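Long-range contacts in inositol-3-phosphate synthase (PDB 1VKO), which belongs to the myo-inositol-1-phosphate synthase family and binds nicotinamide-adenine-dinucleotide (NAD) through a Rossmann-type domain: residues A[157-163]-A[192-198]; A[227-232]-A[288-292]; A[252-256]-A[278-283]. All blocks are in the same frame, centred on the assembly; numbering follows the deposited sequence. Where two conformers were deposited one is given.

Overall arrangement
All three contacts lie on the same side of the chain's centre, about 20 to 22 Å from it, in the Rossmann-type part of the fold. Interaction 1 comes first along the chain, at the end of edge strand 154-159 of the parallel sheet. Interaction 2 follows, pairing helix 220-238 with helix 281-291, and interaction 3 falls within the sequence it spans, at the other end of helix 281-291. The centres of interactions 1 and 2 are about 15 Å apart, and each lies about 18 Å from that of interaction 3. I197 of interaction 1 packs on both I227 and P281, so the loop 192-198, which meets the NAD adenine, rests on both helices.

Interaction 1 of 3, residues A[157-163]-A[192-198]; sequences SGWDISD and VPLPSIY. With NAD (nicotinamide-adenine-dinucleotide), chain G.
Strand 154-159 ends extended, and loop 192-198 runs beside it in parallel, P193 to P195 in polyproline-II-like conformation (phi near -62 to -66, psi near 150). W159 and L194 form a single parallel beta bridge, CA to CA 4.5 Å: L194 N donates to G158 O at 3.1 Å, and D160 N to L194 O at 2.9 Å; I161 faces S196, CA to CA 5.3 Å. At the angles of G158 (155/-160) a CB would jam against the preceding carbonyl. The CA-to-CB bond of P193 points toward segment 157-163, with CB 3.5 Å from D160 CB. The W159 side chain (chi1 m, chi2 -96°) sets CD1 3.4 Å from L194 CB and, at the ring edge, 3.3 Å from P195 O; NE1 is satisfied by D230 of helix 220-238.

D160 OD1 accepts from S162 N at 3.0 Å, an Asx turn. The carboxylate also takes both hydroxyls of the NAD adenosine ribose: O2B donates to D160 OD1 at a very short 2.5 Å, and O3B to D160 OD2 at 2.7 Å; OD2 also accepts from G85 N. N213 ND2 donates to D160 O and P193 O, and R172 NH1 to S162 OG. S196 OG donates to adenine N1A at 2.9 Å, while N6A gives a weak bond to I197 O, also 2.9 Å.

An acidic residue at a strand end gripping the ribose diol is the classical Rossmann signature for NAD. Both D160 oxygens accept from the ribose, so a phosphate at O2B would meet a carboxylate, consistent with binding NAD rather than NADP.

Interaction 2 of 3, residues A[227-232]-A[288-292]; sequences IRADIR and ASILE
Two helices of the Rossmann-type domain, 220-238 and 281-291, meet beside the parallel sheet, and a three-residue salt-bridge network closes one end of their interface. Segment 227-232 is regular helix; segment 288-292 belongs to the C-terminal part of helix 281-291, and E292 has non-helical angles near -96/11. The backbones come closest at R228 and A288, CA to CA 4.9 Å, an approach that the small A288 permits. Its CB points toward helix 220-238 and sits 3.6 Å from I227 CG2 and 4.2 Å from I231 CD1. I231 (chi1 m, chi2 t) faces the partner helix, placing CD1 3.4 Å from A288 O and CG2 3.7 Å from E292 CB.

E292 curls back (chi1 m, chi2 m) so that OE2 receives two arginines one turn apart. R228 NE donates to E292 OE2 at 2.8 Å, R228 NH2 adds a weak bond there at 3.1 Å, and R232 NE another weak one at 3.0 Å. The R228 guanidinium carries L291 CB over one face, 3.7 Å from R228 CZ. E292 OE2 accepts from both arginines, so one carboxylate offsets part of two positive charges, tying the C-terminal part of helix 281-291 to successive turns of helix 220-238.

Interaction 3 of 3, residues A[252-256]-A[278-283]; sequences ERYTD and EVSPSN
E252 lies in the loop that follows strand 242-247, its side chain toward helix 281-291 (chi1 m, chi2 t). S282 OG donates to E252 OE1 at 2.5 Å, a distance less sure because OE1 is crowded; S282 N makes a weak bond to E252 OE2 at 3.3 Å. This carboxylate lies at the N-terminus of a Rossmann-domain helix whose N-cap is S280 and whose first residue, P281, borders the NAD pocket. R253 (chi1 p) reaches back to E278 in a salt bridge, its NH1 3.1 Å from E278 OE1 and its NH2 3.1 Å from E278 OE2; R253 NE donates to D201 O. Y254 points away, its O accepting from R253 NH1 at 3.1 Å. T255 turns toward E278, CA to CA 5.6 Å, and in the conformer given here its CG2 is unusually tight against E278 O, at 2.9 Å; a water lies 2.6 Å from S280 OG and, weakly bonded, 3.3 Å from T255 OG1. D256 N donates to E278 OE1 at 2.8 Å.

Interaction 1 of 3, residues A[157-163]-A[192-198]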
loop_
_atom_site.group_PDB
_atom_site.type_symbol
_atom_site.label_atom_id
_atom_site.label_comp_id
_atom_site.label_asym_id
_atom_site.label_seq_id
_atom_site.Cartn_x
_atom_site.Cartn_y
_atom_site.Cartn_z
ATOM N N SER A 157 21.561 -18.764 29.856
ATOM C CA SER A 157 20.834 -20.010 29.955
ATOM C C SER A 157 19.312 -19.691 30.027
ATOM O O SER A 157 18.883 -18.573 29.687
ATOM C CB SER A 157 21.271 -20.744 31.213
ATOM O OG SER A 157 20.666 -22.022 31.261
ATOM N N GLY A 158 18.524 -20.671 30.457
ATOM C CA GLY A 158 17.144 -20.483 30.745
ATOM C C GLY A 158 16.324 -21.743 30.631
ATOM O O GLY A 158 16.860 -22.849 30.682
ATOM N N TRP A 159 15.007 -21.560 30.469
ATOM C CA TRP A 159 14.072 -22.674 30.561
ATOM C C TRP A 159 13.127 -22.799 29.378
ATOM O O TRP A 159 12.765 -21.810 28.751
ATOM C CB TRP A 159 13.217 -22.520 31.783
ATOM C CG TRP A 159 13.940 -22.348 33.080
ATOM C CD1 TRP A 159 14.253 -23.327 33.988
ATOM C CD2 TRP A 159 14.372 -21.112 33.651
ATOM N NE1 TRP A 159 14.885 -22.765 35.072
ATOM C CE2 TRP A 159 14.974 -21.411 34.891
ATOM C CE3 TRP A 159 14.345 -19.775 33.223
ATOM C CZ2 TRP A 159 15.516 -20.417 35.724
ATOM C CZ3 TRP A 159 14.842 -18.796 34.052
ATOM C CH2 TRP A 159 15.438 -19.122 35.290
ATOM N N ASP A 160 12.691 -24.014 29.101
ATOM C CA ASP A 160 11.677 -24.183 28.101
ATOM C C ASP A 160 10.877 -25.431 28.331
ATOM O O ASP A 160 11.457 -26.464 28.610
ATOM C CB ASP A 160 12.276 -24.213 26.709
ATOM C CG ASP A 160 11.314 -23.645 25.650
ATOM O OD1 ASP A 160 10.199 -24.151 25.519
ATOM O OD2 ASP A 160 11.587 -22.677 24.926
ATOM N N ILE A 161 9.546 -25.327 28.209
ATOM C CA ILE A 161 8.668 -26.498 28.276
ATOM C C ILE A 161 8.965 -27.509 27.144
ATOM O O ILE A 161 8.549 -28.665 27.216
ATOM C CB ILE A 161 7.184 -26.094 28.279
ATOM C CG1 ILE A 161 6.799 -25.398 26.957
ATOM C CG2 ILE A 161 6.870 -25.209 29.513
ATOM C CD1 ILE A 161 5.255 -25.126 26.749
ATOM N N SER A 162 9.694 -27.078 26.114
ATOM C CA SER A 162 10.128 -27.976 25.028
ATOM C C SER A 162 11.597 -28.338 25.185
ATOM O O SER A 162 12.437 -27.448 25.351
ATOM C CB SER A 162 9.960 -27.315 23.670
ATOM O OG SER A 162 10.451 -28.214 22.681
ATOM N N ASP A 163 11.928 -29.619 25.105
ATOM C CA ASP A 163 13.326 -30.005 25.376
ATOM C C ASP A 163 14.282 -29.894 24.185
ATOM O O ASP A 163 15.500 -30.144 24.336
ATOM C CB ASP A 163 13.421 -31.391 26.042
ATOM C CG ASP A 163 13.053 -32.507 25.110
ATOM O OD1 ASP A 163 12.458 -32.228 24.044
ATOM O OD2 ASP A 163 13.319 -33.697 25.363
ATOM N N VAL A 192 20.426 -27.478 25.720
ATOM C CA VAL A 192 19.073 -27.964 25.919
ATOM C C VAL A 192 18.536 -27.215 27.129
ATOM O O VAL A 192 19.136 -27.290 28.202
ATOM C CB VAL A 192 19.052 -29.476 26.183
ATOM C CG1 VAL A 192 17.648 -29.915 26.603
ATOM C CG2 VAL A 192 19.484 -30.238 24.926
ATOM N N PRO A 193 17.432 -26.481 26.968
ATOM C CA PRO A 193 16.888 -25.672 28.065
ATOM C C PRO A 193 16.463 -26.516 29.250
ATOM O O PRO A 193 16.057 -27.660 29.072
ATOM C CB PRO A 193 15.646 -25.043 27.438
ATOM C CG PRO A 193 15.920 -25.054 25.968
ATOM C CD PRO A 193 16.620 -26.348 25.735
ATOM N N LEU A 194 16.564 -25.940 30.447
ATOM C CA LEU A 194 16.044 -26.563 31.671
ATOM C C LEU A 194 14.518 -26.744 31.582
ATOM O O LEU A 194 13.856 -26.047 30.842
ATOM C CB LEU A 194 16.452 -25.737 32.908
ATOM C CG LEU A 194 17.939 -25.333 33.031
ATOM C CD1 LEU A 194 18.148 -24.341 34.139
ATOM C CD2 LEU A 194 18.813 -26.525 33.253
ATOM N N PRO A 195 13.966 -27.732 32.271
ATOM C CA PRO A 195 12.507 -27.875 32.319
ATOM C C PRO A 195 11.848 -26.728 33.050
ATOM O O PRO A 195 12.466 -26.108 33.916
ATOM C CB PRO A 195 12.290 -29.213 33.039
ATOM C CG PRO A 195 13.567 -29.541 33.680
ATOM C CD PRO A 195 14.675 -28.820 32.970
ATOM N N SER A 196 10.632 -26.385 32.641
ATOM C CA SER A 196 9.965 -25.224 33.204
ATOM C C SER A 196 8.668 -25.585 33.885
ATOM O O SER A 196 8.246 -26.738 33.890
ATOM C CB SER A 196 9.671 -24.182 32.116
ATOM O OG SER A 196 9.750 -22.880 32.669
ATOM N N ILE A 197 8.025 -24.559 34.430
ATOM C CA ILE A 197 6.712 -24.659 35.039
ATOM C C ILE A 197 5.772 -24.626 33.859
ATOM O O ILE A 197 5.929 -23.782 32.988
ATOM C CB ILE A 197 6.506 -23.428 35.927
ATOM C CG1 ILE A 197 7.594 -23.362 36.979
ATOM C CG2 ILE A 197 5.139 -23.420 36.603
ATOM C CD1 ILE A 197 7.594 -22.061 37.730
ATOM N N TYR A 198 4.793 -25.534 33.820
ATOM C CA TYR A 198 3.753 -25.524 32.791
ATOM C C TYR A 198 2.385 -25.575 33.455
ATOM O O TYR A 198 2.020 -26.601 33.999
ATOM C CB TYR A 198 3.960 -26.736 31.873
ATOM C CG TYR A 198 2.887 -26.943 30.809
ATOM C CD1 TYR A 198 2.382 -25.872 30.083
ATOM C CD2 TYR A 198 2.389 -28.207 30.527
ATOM C CE1 TYR A 198 1.418 -26.047 29.130
ATOM C CE2 TYR A 198 1.418 -28.388 29.558
ATOM C CZ TYR A 198 0.947 -27.303 28.863
ATOM O OH TYR A 198 -0.026 -27.435 27.903
HETATM P PA NAD G . 7.903 -18.646 20.423
HETATM O O1A NAD G . 6.777 -19.565 20.449
HETATM O O2A NAD G . 8.763 -18.989 19.278
HETATM O O5B NAD G . 8.630 -18.749 21.829
HETATM C C5B NAD G . 7.938 -19.215 22.949
HETATM C C4B NAD G . 8.783 -20.305 23.583
HETATM O O4B NAD G . 8.508 -20.329 24.966
HETATM C C3B NAD G . 8.451 -21.670 23.053
HETATM O O3B NAD G . 9.696 -22.350 23.037
HETATM C C2B NAD G . 7.626 -22.339 24.116
HETATM O O2B NAD G . 8.145 -23.665 24.196
HETATM C C1B NAD G . 8.062 -21.590 25.371
HETATM N N9A NAD G . 7.157 -21.528 26.548
HETATM C C8A NAD G . 5.801 -21.415 26.613
HETATM N N7A NAD G . 5.437 -21.423 27.914
HETATM C C5A NAD G . 6.517 -21.543 28.707
HETATM C C6A NAD G . 6.709 -21.641 30.097
HETATM N N6A NAD G . 5.701 -21.673 30.984
HETATM N N1A NAD G . 7.985 -21.789 30.576
HETATM C C2A NAD G . 9.046 -21.871 29.721
HETATM N N3A NAD G . 8.833 -21.817 28.382
HETATM C C4A NAD G . 7.601 -21.644 27.857
HETATM O O3 NAD G . 7.425 -17.098 20.372
HETATM P PN NAD G . 8.499 -15.938 20.178
HETATM O O1N NAD G . 9.800 -16.459 20.674
HETATM O O2N NAD G . 8.395 -15.472 18.793
HETATM O O5D NAD G . 8.106 -14.786 21.250
HETATM C C5D NAD G . 7.823 -15.111 22.600
HETATM C C4D NAD G . 6.980 -14.057 23.342
HETATM O O4D NAD G . 7.491 -12.767 23.112
HETATM C C3D NAD G . 5.505 -14.023 22.924
HETATM O O3D NAD G . 4.720 -13.838 24.069
HETATM C C2D NAD G . 5.390 -12.728 22.160
HETATM O O2D NAD G . 4.128 -12.086 22.237
HETATM C C1D NAD G . 6.418 -11.885 22.865
HETATM N N1N NAD G . 6.691 -10.770 21.966
HETATM C C2N NAD G . 7.231 -11.003 20.740
HETATM C C3N NAD G . 7.452 -9.936 19.898
HETATM C C7N NAD G . 8.372 -10.187 18.764
HETATM O O7N NAD G . 8.813 -11.525 18.628
HETATM N N7N NAD G . 8.748 -9.178 17.968
HETATM C C4N NAD G . 7.148 -8.619 20.296
HETATM C C5N NAD G . 6.585 -8.408 21.535
HETATM C C6N NAD G . 6.347 -9.505 22.376
#

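Interaction 2 of 3, residues A[227-232]-A[288-292]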
loop_
_atom_site.group_PDB
_atom_site.type_symbol
_atom_site.label_atom_id
_atom_site.label_comp_id
_atom_site.label_asym_id
_atom_site.label_seq_id
_atom_site.Cartn_x
_atom_site.Cartn_y
_atom_site.Cartn_z
ATOM N N ILE A 227 12.964 -23.305 40.768
ATOM C CA ILE A 227 13.554 -22.200 39.991
ATOM C C ILE A 227 14.564 -21.399 40.804
ATOM O O ILE A 227 15.571 -20.964 40.261
ATOM C CB ILE A 227 12.473 -21.235 39.517
ATOM C CG1 ILE A 227 11.347 -21.989 38.804
ATOM C CG2 ILE A 227 13.105 -20.173 38.617
ATOM C CD1 ILE A 227 11.738 -22.610 37.487
ATOM N N ARG A 228 14.265 -21.136 42.081
ATOM C CA ARG A 228 15.253 -20.484 42.939
ATOM C C ARG A 228 16.556 -21.289 42.806
ATOM O O ARG A 228 17.613 -20.730 42.552
ATOM C CB ARG A 228 14.785 -20.448 44.396
ATOM C CG ARG A 228 13.638 -19.492 44.624
ATOM C CD ARG A 228 13.362 -19.175 46.065
ATOM N NE ARG A 228 14.463 -18.416 46.643
ATOM C CZ ARG A 228 14.542 -18.060 47.919
ATOM N NH1 ARG A 228 13.582 -18.386 48.778
ATOM N NH2 ARG A 228 15.581 -17.356 48.331
ATOM N N ALA A 229 16.436 -22.608 42.920
ATOM C CA ALA A 229 17.588 -23.521 42.889
ATOM C C ALA A 229 18.338 -23.355 41.589
ATOM O O ALA A 229 19.575 -23.346 41.573
ATOM C CB ALA A 229 17.099 -24.975 43.066
ATOM N N ASP A 230 17.576 -23.141 40.506
ATOM C CA ASP A 230 18.111 -22.995 39.140
ATOM C C ASP A 230 18.934 -21.743 38.993
ATOM O O ASP A 230 19.972 -21.733 38.330
ATOM C CB ASP A 230 16.996 -23.037 38.091
ATOM C CG ASP A 230 16.488 -24.458 37.805
ATOM O OD1 ASP A 230 17.211 -25.468 38.067
ATOM O OD2 ASP A 230 15.379 -24.666 37.270
ATOM N N ILE A 231 18.491 -20.688 39.658
ATOM C CA ILE A 231 19.146 -19.385 39.564
ATOM C C ILE A 231 20.456 -19.347 40.329
ATOM O O ILE A 231 21.462 -18.882 39.793
ATOM C CB ILE A 231 18.190 -18.286 40.076
ATOM C CG1 ILE A 231 17.021 -18.121 39.093
ATOM C CG2 ILE A 231 18.950 -16.969 40.298
ATOM C CD1 ILE A 231 15.904 -17.305 39.624
ATOM N N ARG A 232 20.438 -19.836 41.575
ATOM C CA ARG A 232 21.621 -19.814 42.430
ATOM C C ARG A 232 22.766 -20.575 41.804
ATOM O O ARG A 232 23.904 -20.140 41.883
ATOM C CB ARG A 232 21.350 -20.451 43.782
ATOM C CG ARG A 232 20.376 -19.744 44.651
ATOM C CD ARG A 232 20.404 -20.271 46.070
ATOM N NE ARG A 232 19.060 -20.578 46.580
ATOM C CZ ARG A 232 18.493 -21.780 46.579
ATOM N NH1 ARG A 232 19.129 -22.845 46.098
ATOM N NH2 ARG A 232 17.282 -21.916 47.080
ATOM N N ALA A 288 10.821 -16.121 42.026
ATOM C CA ALA A 288 12.100 -16.817 42.159
ATOM C C ALA A 288 13.305 -15.902 41.884
ATOM O O ALA A 288 14.396 -16.112 42.428
ATOM C CB ALA A 288 12.130 -17.991 41.260
ATOM N N SER A 289 13.083 -14.898 41.032
ATOM C CA SER A 289 14.118 -13.986 40.549
ATOM C C SER A 289 14.428 -13.014 41.658
ATOM O O SER A 289 15.590 -12.874 42.064
ATOM C CB SER A 289 13.651 -13.220 39.295
ATOM O OG SER A 289 13.216 -14.122 38.299
ATOM N N ILE A 290 13.376 -12.369 42.150
ATOM C CA ILE A 290 13.514 -11.359 43.174
ATOM C C ILE A 290 14.116 -11.966 44.419
ATOM O O ILE A 290 15.113 -11.456 44.916
ATOM C CB ILE A 290 12.160 -10.698 43.498
ATOM C CG1 ILE A 290 11.664 -9.910 42.295
ATOM C CG2 ILE A 290 12.307 -9.799 44.709
ATOM C CD1 ILE A 290 10.144 -9.704 42.303
ATOM N N LEU A 291 13.541 -13.068 44.895
ATOM C CA LEU A 291 14.051 -13.728 46.107
ATOM C C LEU A 291 15.524 -14.106 46.027
ATOM O O LEU A 291 16.197 -14.139 47.039
ATOM C CB LEU A 291 13.170 -14.927 46.530
ATOM C CG LEU A 291 11.756 -14.460 46.888
ATOM C CD1 LEU A 291 10.884 -15.621 46.954
ATOM C CD2 LEU A 291 11.735 -13.752 48.198
ATOM N N GLU A 292 16.019 -14.330 44.813
ATOM C CA GLU A 292 17.448 -14.598 44.562
ATOM C C GLU A 292 18.290 -13.389 44.145
ATOM O O GLU A 292 19.430 -13.550 43.698
ATOM C CB GLU A 292 17.581 -15.672 43.495
ATOM C CG GLU A 292 17.036 -17.018 43.920
ATOM C CD GLU A 292 17.769 -17.567 45.130
ATOM O OE1 GLU A 292 18.944 -17.167 45.326
ATOM O OE2 GLU A 292 17.173 -18.384 45.877
#

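Interaction 3 of 3, residues A[252-256]-A[278-283]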
loop_
_atom_site.group_PDB
_atom_site.type_symbol
_atom_site.label_atom_id
_atom_site.label_comp_id
_atom_site.label_asym_id
_atom_site.label_seq_id
_atom_site.Cartn_x
_atom_site.Cartn_y
_atom_site.Cartn_z
ATOM N N GLU A 252 0.994 -15.511 28.209
ATOM C CA GLU A 252 -0.031 -16.052 29.129
ATOM C C GLU A 252 -1.257 -15.138 29.086
ATOM O O GLU A 252 -1.162 -14.004 28.634
ATOM C CB GLU A 252 0.473 -16.044 30.592
ATOM C CG GLU A 252 1.779 -16.797 30.805
ATOM C CD GLU A 252 2.241 -16.876 32.254
ATOM O OE1 GLU A 252 2.234 -15.873 33.022
ATOM O OE2 GLU A 252 2.649 -17.984 32.624
ATOM N N ARG A 253 -2.405 -15.616 29.561
ATOM C CA ARG A 253 -3.510 -14.697 29.885
ATOM C C ARG A 253 -3.189 -13.910 31.162
ATOM O O ARG A 253 -2.206 -14.178 31.872
ATOM C CB ARG A 253 -4.833 -15.455 30.074
ATOM C CG ARG A 253 -4.793 -16.470 31.211
ATOM C CD ARG A 253 -6.129 -17.037 31.602
ATOM N NE ARG A 253 -6.030 -18.058 32.652
ATOM C CZ ARG A 253 -6.108 -17.836 33.970
ATOM N NH1 ARG A 253 -6.254 -16.592 34.457
ATOM N NH2 ARG A 253 -6.013 -18.867 34.815
ATOM N N TYR A 254 -4.021 -12.914 31.423
ATOM C CA TYR A 254 -3.979 -12.108 32.621
ATOM C C TYR A 254 -4.463 -12.944 33.801
ATOM O O TYR A 254 -5.369 -13.737 33.678
ATOM C CB TYR A 254 -4.938 -10.933 32.428
ATOM C CG TYR A 254 -4.301 -9.692 31.841
ATOM C CD1 TYR A 254 -3.511 -9.759 30.706
ATOM C CD2 TYR A 254 -4.480 -8.449 32.443
ATOM C CE1 TYR A 254 -2.911 -8.646 30.192
ATOM C CE2 TYR A 254 -3.905 -7.315 31.912
ATOM C CZ TYR A 254 -3.129 -7.421 30.768
ATOM O OH TYR A 254 -2.523 -6.293 30.224
ATOM N N THR A 255 -3.871 -12.742 34.954
ATOM C CA THR A 255 -4.403 -13.243 36.212
ATOM C C THR A 255 -5.490 -12.265 36.681
ATOM O O THR A 255 -5.571 -11.157 36.140
ATOM C CB THR A 255 -3.240 -13.213 37.233
ATOM O OG1 THR A 255 -2.195 -14.096 36.801
ATOM C CG2 THR A 255 -3.647 -13.781 38.564
ATOM N N ASP A 256 -6.333 -12.660 37.648
ATOM C CA ASP A 256 -7.149 -11.682 38.382
ATOM C C ASP A 256 -6.190 -10.833 39.207
ATOM O O ASP A 256 -5.020 -11.229 39.436
ATOM C CB ASP A 256 -8.177 -12.357 39.301
ATOM C CG ASP A 256 -9.330 -13.008 38.529
ATOM O OD1 ASP A 256 -9.994 -12.304 37.723
ATOM O OD2 ASP A 256 -9.655 -14.217 38.664
ATOM N N GLU A 278 -5.069 -18.610 40.665
ATOM C CA GLU A 278 -4.690 -17.395 39.937
ATOM C C GLU A 278 -3.277 -16.949 40.292
ATOM O O GLU A 278 -3.040 -15.784 40.608
ATOM C CB GLU A 278 -5.686 -16.235 40.194
ATOM C CG GLU A 278 -7.013 -16.294 39.429
ATOM C CD GLU A 278 -6.845 -16.388 37.914
ATOM O OE1 GLU A 278 -6.368 -15.432 37.284
ATOM O OE2 GLU A 278 -7.221 -17.424 37.332
ATOM N N VAL A 279 -2.339 -17.875 40.249
ATOM C CA VAL A 279 -0.920 -17.567 40.364
ATOM C C VAL A 279 -0.234 -18.202 39.159
ATOM O O VAL A 279 -0.193 -19.416 39.041
ATOM C CB VAL A 279 -0.329 -18.088 41.704
ATOM C CG1 VAL A 279 1.191 -17.943 41.743
ATOM C CG2 VAL A 279 -0.963 -17.354 42.872
ATOM N N SER A 280 0.254 -17.362 38.253
ATOM C CA SER A 280 0.788 -17.816 36.984
ATOM C C SER A 280 2.214 -18.336 37.087
ATOM O O SER A 280 2.937 -17.990 38.025
ATOM C CB SER A 280 0.742 -16.683 35.956
ATOM O OG SER A 280 1.858 -15.814 36.082
ATOM N N PRO A 281 2.629 -19.125 36.097
ATOM C CA PRO A 281 4.024 -19.507 35.922
ATOM C C PRO A 281 4.925 -18.274 35.883
ATOM O O PRO A 281 6.035 -18.305 36.435
ATOM C CB PRO A 281 4.008 -20.159 34.550
ATOM C CG PRO A 281 2.628 -20.794 34.506
ATOM C CD PRO A 281 1.771 -19.724 35.045
ATOM N N SER A 282 4.450 -17.199 35.248
ATOM C CA SER A 282 5.243 -15.988 35.152
ATOM C C SER A 282 5.326 -15.265 36.468
ATOM O O SER A 282 6.261 -14.528 36.664
ATOM C CB SER A 282 4.763 -15.051 34.046
ATOM O OG SER A 282 3.613 -14.337 34.433
ATOM N N ASN A 283 4.367 -15.483 37.367
ATOM C CA ASN A 283 4.446 -14.932 38.730
ATOM C C ASN A 283 5.550 -15.641 39.507
ATOM O O ASN A 283 6.267 -15.009 40.250
ATOM C CB ASN A 283 3.149 -15.162 39.483
ATOM C CG ASN A 283 2.032 -14.159 39.116
ATOM O OD1 ASN A 283 0.869 -14.415 39.393
ATOM N ND2 ASN A 283 2.386 -13.026 38.532
HETATM O O HOH W 1 0.854 -13.495 35.656
#